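Local coordinates for protein serine protease inhibitor 4, isoform B (Drosophila melanogaster, PDB 4P0F) that probably inhibits serine and cysteine endopeptidases as a member of the serpin family, and is seen here in its cleaved form, at residues A[263-275]-A[351-363]. Residues are numbered along the deposited sequence; the frame is centred on the assembly and turned at random.
Sequences YETKVALKLPRFK and PIEFFADHPFTYV
Pro351 sets CB against Lys266 O and CG near Ala268 CB, just ahead of a parallel pairing of 352-355 with 263-272, axes 31° apart; as in other serpins, this is the edge of the C-sheet, beyond the reactive-loop region. Ile352 N donates to Lys266 O (3.1 Å) and Ile352 O accepts from Ala268 N (2.7 Å). Glu353 CB lies against one face of the Phe355 ring, offset toward its rim. Phe354 repeats the pattern, N to Ala268 O and O to Lys270 N. Its CG lies anti to the backbone N (chi1 -168°), on the face shared with Val267 and Leu269; CB meets Val267 CG1 at 3.7 Å, and the ring runs beside Leu269. On the other sheet face, Lys270 CD sits 3.7 Å from the Phe355 ring centroid, a CH-pi contact, while NZ makes an off-centre cation-pi approach at 5.0 Å. Were Phe355 an alanine, the Lys270 chain would probably lose its aromatic support and be freer to turn. Ala356, whose N closes the pairing on Lys270 O (2.8 Å), centres an inverse gamma turn with a weak Asp357 N to Phe355 O bond; its own O is buried 3.4 Å from Pro272 CD, without a hydrogen-bond partner in the model. Phe360 CZ meets Phe274 CE1 at 4.1 Å, and the Tyr362 ring lies oblique to Phe274, planes at 56°. Backbone bonds thus fix the C-sheet register, whereas Phe360 and Tyr362, on a B-sheet strand, meet Leu271, Pro272 and Phe274 through apolar contacts without hydrogen bonds, joining the two sheets.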
loop_
_atom_site.group_PDB
_atom_site.type_symbol
_atom_site.label_atom_id
_atom_site.label_comp_id
_atom_site.label_asym_id
_atom_site.label_seq_id
_atom_site.Cartn_x
_atom_site.Cartn_y
_atom_site.Cartn_z
ATOM N N TYR A 263 25.251 3.337 1.781
ATOM C CA TYR A 263 26.370 3.913 1.036
ATOM C C TYR A 263 26.688 2.984 -0.133
ATOM O O TYR A 263 26.506 1.779 -0.027
ATOM C CB TYR A 263 27.597 4.106 1.937
ATOM C CG TYR A 263 28.110 2.828 2.561
ATOM C CD1 TYR A 263 27.569 2.344 3.748
ATOM C CD2 TYR A 263 29.136 2.103 1.968
ATOM C CE1 TYR A 263 28.032 1.175 4.325
ATOM C CE2 TYR A 263 29.608 0.929 2.540
ATOM C CZ TYR A 263 29.050 0.473 3.718
ATOM O OH TYR A 263 29.509 -0.690 4.295
ATOM N N GLU A 264 27.160 3.543 -1.242
ATOM C CA GLU A 264 27.496 2.738 -2.422
ATOM C C GLU A 264 28.687 1.818 -2.171
ATOM O O GLU A 264 29.724 2.260 -1.685
ATOM C CB GLU A 264 27.805 3.650 -3.610
ATOM C CG GLU A 264 26.594 4.404 -4.137
ATOM C CD GLU A 264 25.694 3.555 -5.008
ATOM O OE1 GLU A 264 26.011 2.364 -5.215
ATOM O OE2 GLU A 264 24.665 4.085 -5.486
ATOM N N THR A 265 28.541 0.544 -2.519
ATOM C CA THR A 265 29.654 -0.395 -2.427
ATOM C C THR A 265 29.399 -1.592 -3.345
ATOM O O THR A 265 28.260 -1.861 -3.712
ATOM C CB THR A 265 29.873 -0.857 -0.964
ATOM O OG1 THR A 265 31.216 -1.321 -0.792
ATOM C CG2 THR A 265 28.891 -1.945 -0.564
ATOM N N LYS A 266 30.460 -2.301 -3.721
ATOM C CA LYS A 266 30.303 -3.460 -4.596
ATOM C C LYS A 266 29.647 -4.605 -3.836
ATOM O O LYS A 266 30.107 -4.988 -2.757
ATOM C CB LYS A 266 31.659 -3.901 -5.166
ATOM C CG LYS A 266 32.332 -2.830 -6.010
ATOM C CD LYS A 266 33.641 -3.318 -6.616
ATOM C CE LYS A 266 34.353 -2.198 -7.360
ATOM N NZ LYS A 266 35.340 -2.719 -8.347
ATOM N N VAL A 267 28.560 -5.128 -4.398
ATOM C CA VAL A 267 27.794 -6.193 -3.767
ATOM C C VAL A 267 27.558 -7.345 -4.735
ATOM O O VAL A 267 27.307 -7.118 -5.913
ATOM C CB VAL A 267 26.434 -5.671 -3.262
ATOM C CG1 VAL A 267 25.563 -6.810 -2.738
ATOM C CG2 VAL A 267 26.649 -4.632 -2.180
ATOM N N ALA A 268 27.680 -8.568 -4.225
ATOM C CA ALA A 268 27.250 -9.767 -4.937
ATOM C C ALA A 268 25.863 -10.106 -4.420
ATOM O O ALA A 268 25.694 -10.543 -3.276
ATOM C CB ALA A 268 28.213 -10.919 -4.722
ATOM N N LEU A 269 24.875 -9.855 -5.264
ATOM C CA LEU A 269 23.473 -9.981 -4.904
ATOM C C LEU A 269 22.870 -11.274 -5.416
ATOM O O LEU A 269 23.104 -11.651 -6.566
ATOM C CB LEU A 269 22.695 -8.793 -5.474
ATOM C CG LEU A 269 21.168 -8.842 -5.416
ATOM C CD1 LEU A 269 20.676 -8.848 -3.970
ATOM C CD2 LEU A 269 20.595 -7.661 -6.189
ATOM N N LYS A 270 22.096 -11.951 -4.566
ATOM C CA LYS A 270 21.200 -13.009 -5.032
ATOM C C LYS A 270 19.803 -12.707 -4.516
ATOM O O LYS A 270 19.602 -12.487 -3.327
ATOM C CB LYS A 270 21.664 -14.402 -4.587
ATOM C CG LYS A 270 22.937 -14.869 -5.270
ATOM C CD LYS A 270 23.425 -16.183 -4.690
ATOM C CE LYS A 270 23.969 -17.094 -5.772
ATOM N NZ LYS A 270 25.150 -16.532 -6.481
ATOM N N LEU A 271 18.840 -12.688 -5.430
ATOM C CA LEU A 271 17.466 -12.304 -5.115
ATOM C C LEU A 271 16.499 -13.273 -5.774
ATOM O O LEU A 271 16.660 -13.576 -6.948
ATOM C CB LEU A 271 17.190 -10.882 -5.604
ATOM C CG LEU A 271 15.838 -10.272 -5.249
ATOM C CD1 LEU A 271 15.758 -10.032 -3.748
ATOM C CD2 LEU A 271 15.667 -8.975 -6.001
ATOM N N PRO A 272 15.493 -13.762 -5.033
ATOM C CA PRO A 272 14.522 -14.644 -5.696
ATOM C C PRO A 272 13.702 -13.911 -6.745
ATOM O O PRO A 272 13.371 -12.736 -6.575
ATOM C CB PRO A 272 13.613 -15.119 -4.551
ATOM C CG PRO A 272 14.319 -14.740 -3.280
ATOM C CD PRO A 272 15.179 -13.565 -3.607
ATOM N N ARG A 273 13.395 -14.614 -7.828
ATOM C CA ARG A 273 12.402 -14.180 -8.787
ATOM C C ARG A 273 11.049 -14.598 -8.209
ATOM O O ARG A 273 10.715 -15.783 -8.207
ATOM C CB ARG A 273 12.668 -14.814 -10.163
ATOM C CG ARG A 273 11.776 -14.314 -11.296
ATOM C CD ARG A 273 12.205 -14.898 -12.663
ATOM N NE ARG A 273 11.956 -16.329 -12.738
ATOM C CZ ARG A 273 12.702 -17.209 -13.399
ATOM N NH1 ARG A 273 13.808 -16.840 -14.054
ATOM N NH2 ARG A 273 12.341 -18.483 -13.389
ATOM N N PHE A 274 10.287 -13.641 -7.688
ATOM C CA PHE A 274 9.083 -13.990 -6.936
ATOM C C PHE A 274 7.908 -13.094 -7.254
ATOM O O PHE A 274 8.055 -12.020 -7.834
ATOM C CB PHE A 274 9.377 -13.954 -5.424
ATOM C CG PHE A 274 9.446 -12.562 -4.829
ATOM C CD1 PHE A 274 10.633 -11.850 -4.816
ATOM C CD2 PHE A 274 8.324 -11.989 -4.247
ATOM C CE1 PHE A 274 10.700 -10.578 -4.251
ATOM C CE2 PHE A 274 8.380 -10.720 -3.691
ATOM C CZ PHE A 274 9.566 -10.012 -3.689
ATOM N N LYS A 275 6.728 -13.566 -6.885
ATOM C CA LYS A 275 5.526 -12.754 -6.988
ATOM C C LYS A 275 4.702 -12.995 -5.739
ATOM O O LYS A 275 4.847 -14.023 -5.077
ATOM C CB LYS A 275 4.746 -13.082 -8.259
ATOM C CG LYS A 275 3.965 -14.371 -8.229
ATOM C CD LYS A 275 3.239 -14.582 -9.558
ATOM C CE LYS A 275 2.477 -15.895 -9.579
ATOM N NZ LYS A 275 1.985 -16.239 -10.945
ATOM N N PRO A 351 33.561 -8.516 -3.222
ATOM C CA PRO A 351 32.376 -7.742 -2.838
ATOM C C PRO A 351 31.653 -8.324 -1.631
ATOM O O PRO A 351 31.874 -9.474 -1.259
ATOM C CB PRO A 351 31.490 -7.814 -4.085
ATOM C CG PRO A 351 31.867 -9.083 -4.735
ATOM C CD PRO A 351 33.338 -9.271 -4.466
ATOM N N ILE A 352 30.780 -7.525 -1.039
ATOM C CA ILE A 352 29.925 -7.988 0.040
ATOM C C ILE A 352 28.836 -8.883 -0.542
ATOM O O ILE A 352 28.211 -8.529 -1.540
ATOM C CB ILE A 352 29.312 -6.791 0.795
ATOM C CG1 ILE A 352 30.421 -6.044 1.542
ATOM C CG2 ILE A 352 28.206 -7.239 1.761
ATOM C CD1 ILE A 352 29.993 -4.733 2.160
ATOM N N GLU A 353 28.612 -10.040 0.075
ATOM C CA GLU A 353 27.512 -10.913 -0.330
ATOM C C GLU A 353 26.203 -10.467 0.315
ATOM O O GLU A 353 26.141 -10.175 1.513
ATOM C CB GLU A 353 27.817 -12.361 0.040
ATOM C CG GLU A 353 29.059 -12.899 -0.656
ATOM C CD GLU A 353 29.265 -14.375 -0.419
ATOM O OE1 GLU A 353 28.693 -14.908 0.554
ATOM O OE2 GLU A 353 29.989 -15.001 -1.215
ATOM N N PHE A 354 25.161 -10.390 -0.503
ATOM C CA PHE A 354 23.825 -10.088 -0.030
ATOM C C PHE A 354 22.894 -11.098 -0.681
ATOM O O PHE A 354 22.430 -10.886 -1.799
ATOM C CB PHE A 354 23.432 -8.652 -0.376
ATOM C CG PHE A 354 22.195 -8.171 0.325
ATOM C CD1 PHE A 354 20.943 -8.507 -0.139
ATOM C CD2 PHE A 354 22.289 -7.366 1.450
ATOM C CE1 PHE A 354 19.794 -8.062 0.506
ATOM C CE2 PHE A 354 21.155 -6.916 2.092
ATOM C CZ PHE A 354 19.902 -7.259 1.625
ATOM N N PHE A 355 22.689 -12.223 0.001
ATOM C CA PHE A 355 21.971 -13.364 -0.561
ATOM C C PHE A 355 20.630 -13.455 0.138
ATOM O O PHE A 355 20.560 -13.877 1.293
ATOM C CB PHE A 355 22.745 -14.681 -0.377
ATOM C CG PHE A 355 24.064 -14.759 -1.127
ATOM C CD1 PHE A 355 24.438 -13.795 -2.052
ATOM C CD2 PHE A 355 24.927 -15.823 -0.899
ATOM C CE1 PHE A 355 25.644 -13.891 -2.733
ATOM C CE2 PHE A 355 26.133 -15.921 -1.574
ATOM C CZ PHE A 355 26.493 -14.955 -2.489
ATOM N N ALA A 356 19.570 -13.050 -0.551
ATOM C CA ALA A 356 18.237 -13.010 0.049
ATOM C C ALA A 356 17.582 -14.385 -0.034
ATOM O O ALA A 356 16.564 -14.585 -0.729
ATOM C CB ALA A 356 17.385 -11.962 -0.633
ATOM N N ASP A 357 18.193 -15.342 0.656
ATOM C CA ASP A 357 17.791 -16.739 0.553
ATOM C C ASP A 357 17.108 -17.221 1.821
ATOM O O ASP A 357 17.130 -18.411 2.139
ATOM C CB ASP A 357 19.002 -17.628 0.231
ATOM C CG ASP A 357 20.088 -17.579 1.300
ATOM O OD1 ASP A 357 19.913 -16.927 2.348
ATOM O OD2 ASP A 357 21.133 -18.226 1.090
ATOM N N HIS A 358 16.526 -16.278 2.554
ATOM C CA HIS A 358 15.700 -16.604 3.706
ATOM C C HIS A 358 14.795 -15.395 3.916
ATOM O O HIS A 358 14.957 -14.398 3.213
ATOM C CB HIS A 358 16.562 -16.960 4.928
ATOM C CG HIS A 358 17.468 -15.863 5.393
ATOM N ND1 HIS A 358 18.823 -15.854 5.135
ATOM C CD2 HIS A 358 17.222 -14.757 6.132
ATOM C CE1 HIS A 358 19.366 -14.782 5.683
ATOM N NE2 HIS A 358 18.416 -14.099 6.295
ATOM N N PRO A 359 13.813 -15.484 4.833
ATOM C CA PRO A 359 12.777 -14.441 4.848
ATOM C C PRO A 359 13.287 -13.013 5.041
ATOM O O PRO A 359 14.204 -12.764 5.835
ATOM C CB PRO A 359 11.884 -14.868 6.018
ATOM C CG PRO A 359 11.985 -16.354 6.000
ATOM C CD PRO A 359 13.438 -16.625 5.689
ATOM N N PHE A 360 12.680 -12.087 4.301
ATOM C CA PHE A 360 13.089 -10.692 4.309
ATOM C C PHE A 360 11.902 -9.763 4.123
ATOM O O PHE A 360 10.793 -10.198 3.772
ATOM C CB PHE A 360 14.151 -10.421 3.228
ATOM C CG PHE A 360 13.699 -10.702 1.812
ATOM C CD1 PHE A 360 13.078 -9.718 1.049
ATOM C CD2 PHE A 360 13.930 -11.938 1.235
ATOM C CE1 PHE A 360 12.684 -9.979 -0.252
ATOM C CE2 PHE A 360 13.537 -12.201 -0.061
ATOM C CZ PHE A 360 12.912 -11.217 -0.803
ATOM N N THR A 361 12.123 -8.485 4.414
ATOM C CA THR A 361 11.108 -7.473 4.196
ATOM C C THR A 361 11.617 -6.529 3.113
ATOM O O THR A 361 12.822 -6.436 2.857
ATOM C CB THR A 361 10.750 -6.720 5.511
ATOM O OG1 THR A 361 9.725 -5.751 5.250
ATOM C CG2 THR A 361 11.929 -6.028 6.071
ATOM N N TYR A 362 10.691 -5.878 2.424
ATOM C CA TYR A 362 11.058 -4.997 1.328
ATOM C C TYR A 362 10.088 -3.820 1.252
ATOM O O TYR A 362 8.942 -3.895 1.709
ATOM C CB TYR A 362 11.098 -5.761 -0.010
ATOM C CG TYR A 362 9.767 -6.341 -0.415
ATOM C CD1 TYR A 362 8.833 -5.566 -1.087
ATOM C CD2 TYR A 362 9.428 -7.646 -0.094
ATOM C CE1 TYR A 362 7.608 -6.078 -1.446
ATOM C CE2 TYR A 362 8.196 -8.170 -0.450
ATOM C CZ TYR A 362 7.290 -7.379 -1.124
ATOM O OH TYR A 362 6.058 -7.886 -1.470
ATOM N N VAL A 363 10.583 -2.728 0.689
ATOM C CA VAL A 363 9.836 -1.492 0.534
ATOM C C VAL A 363 10.151 -0.893 -0.824
ATOM O O VAL A 363 11.311 -0.811 -1.215
ATOM C CB VAL A 363 10.194 -0.462 1.624
ATOM C CG1 VAL A 363 9.196 0.707 1.599
ATOM C CG2 VAL A 363 10.226 -1.111 2.990
#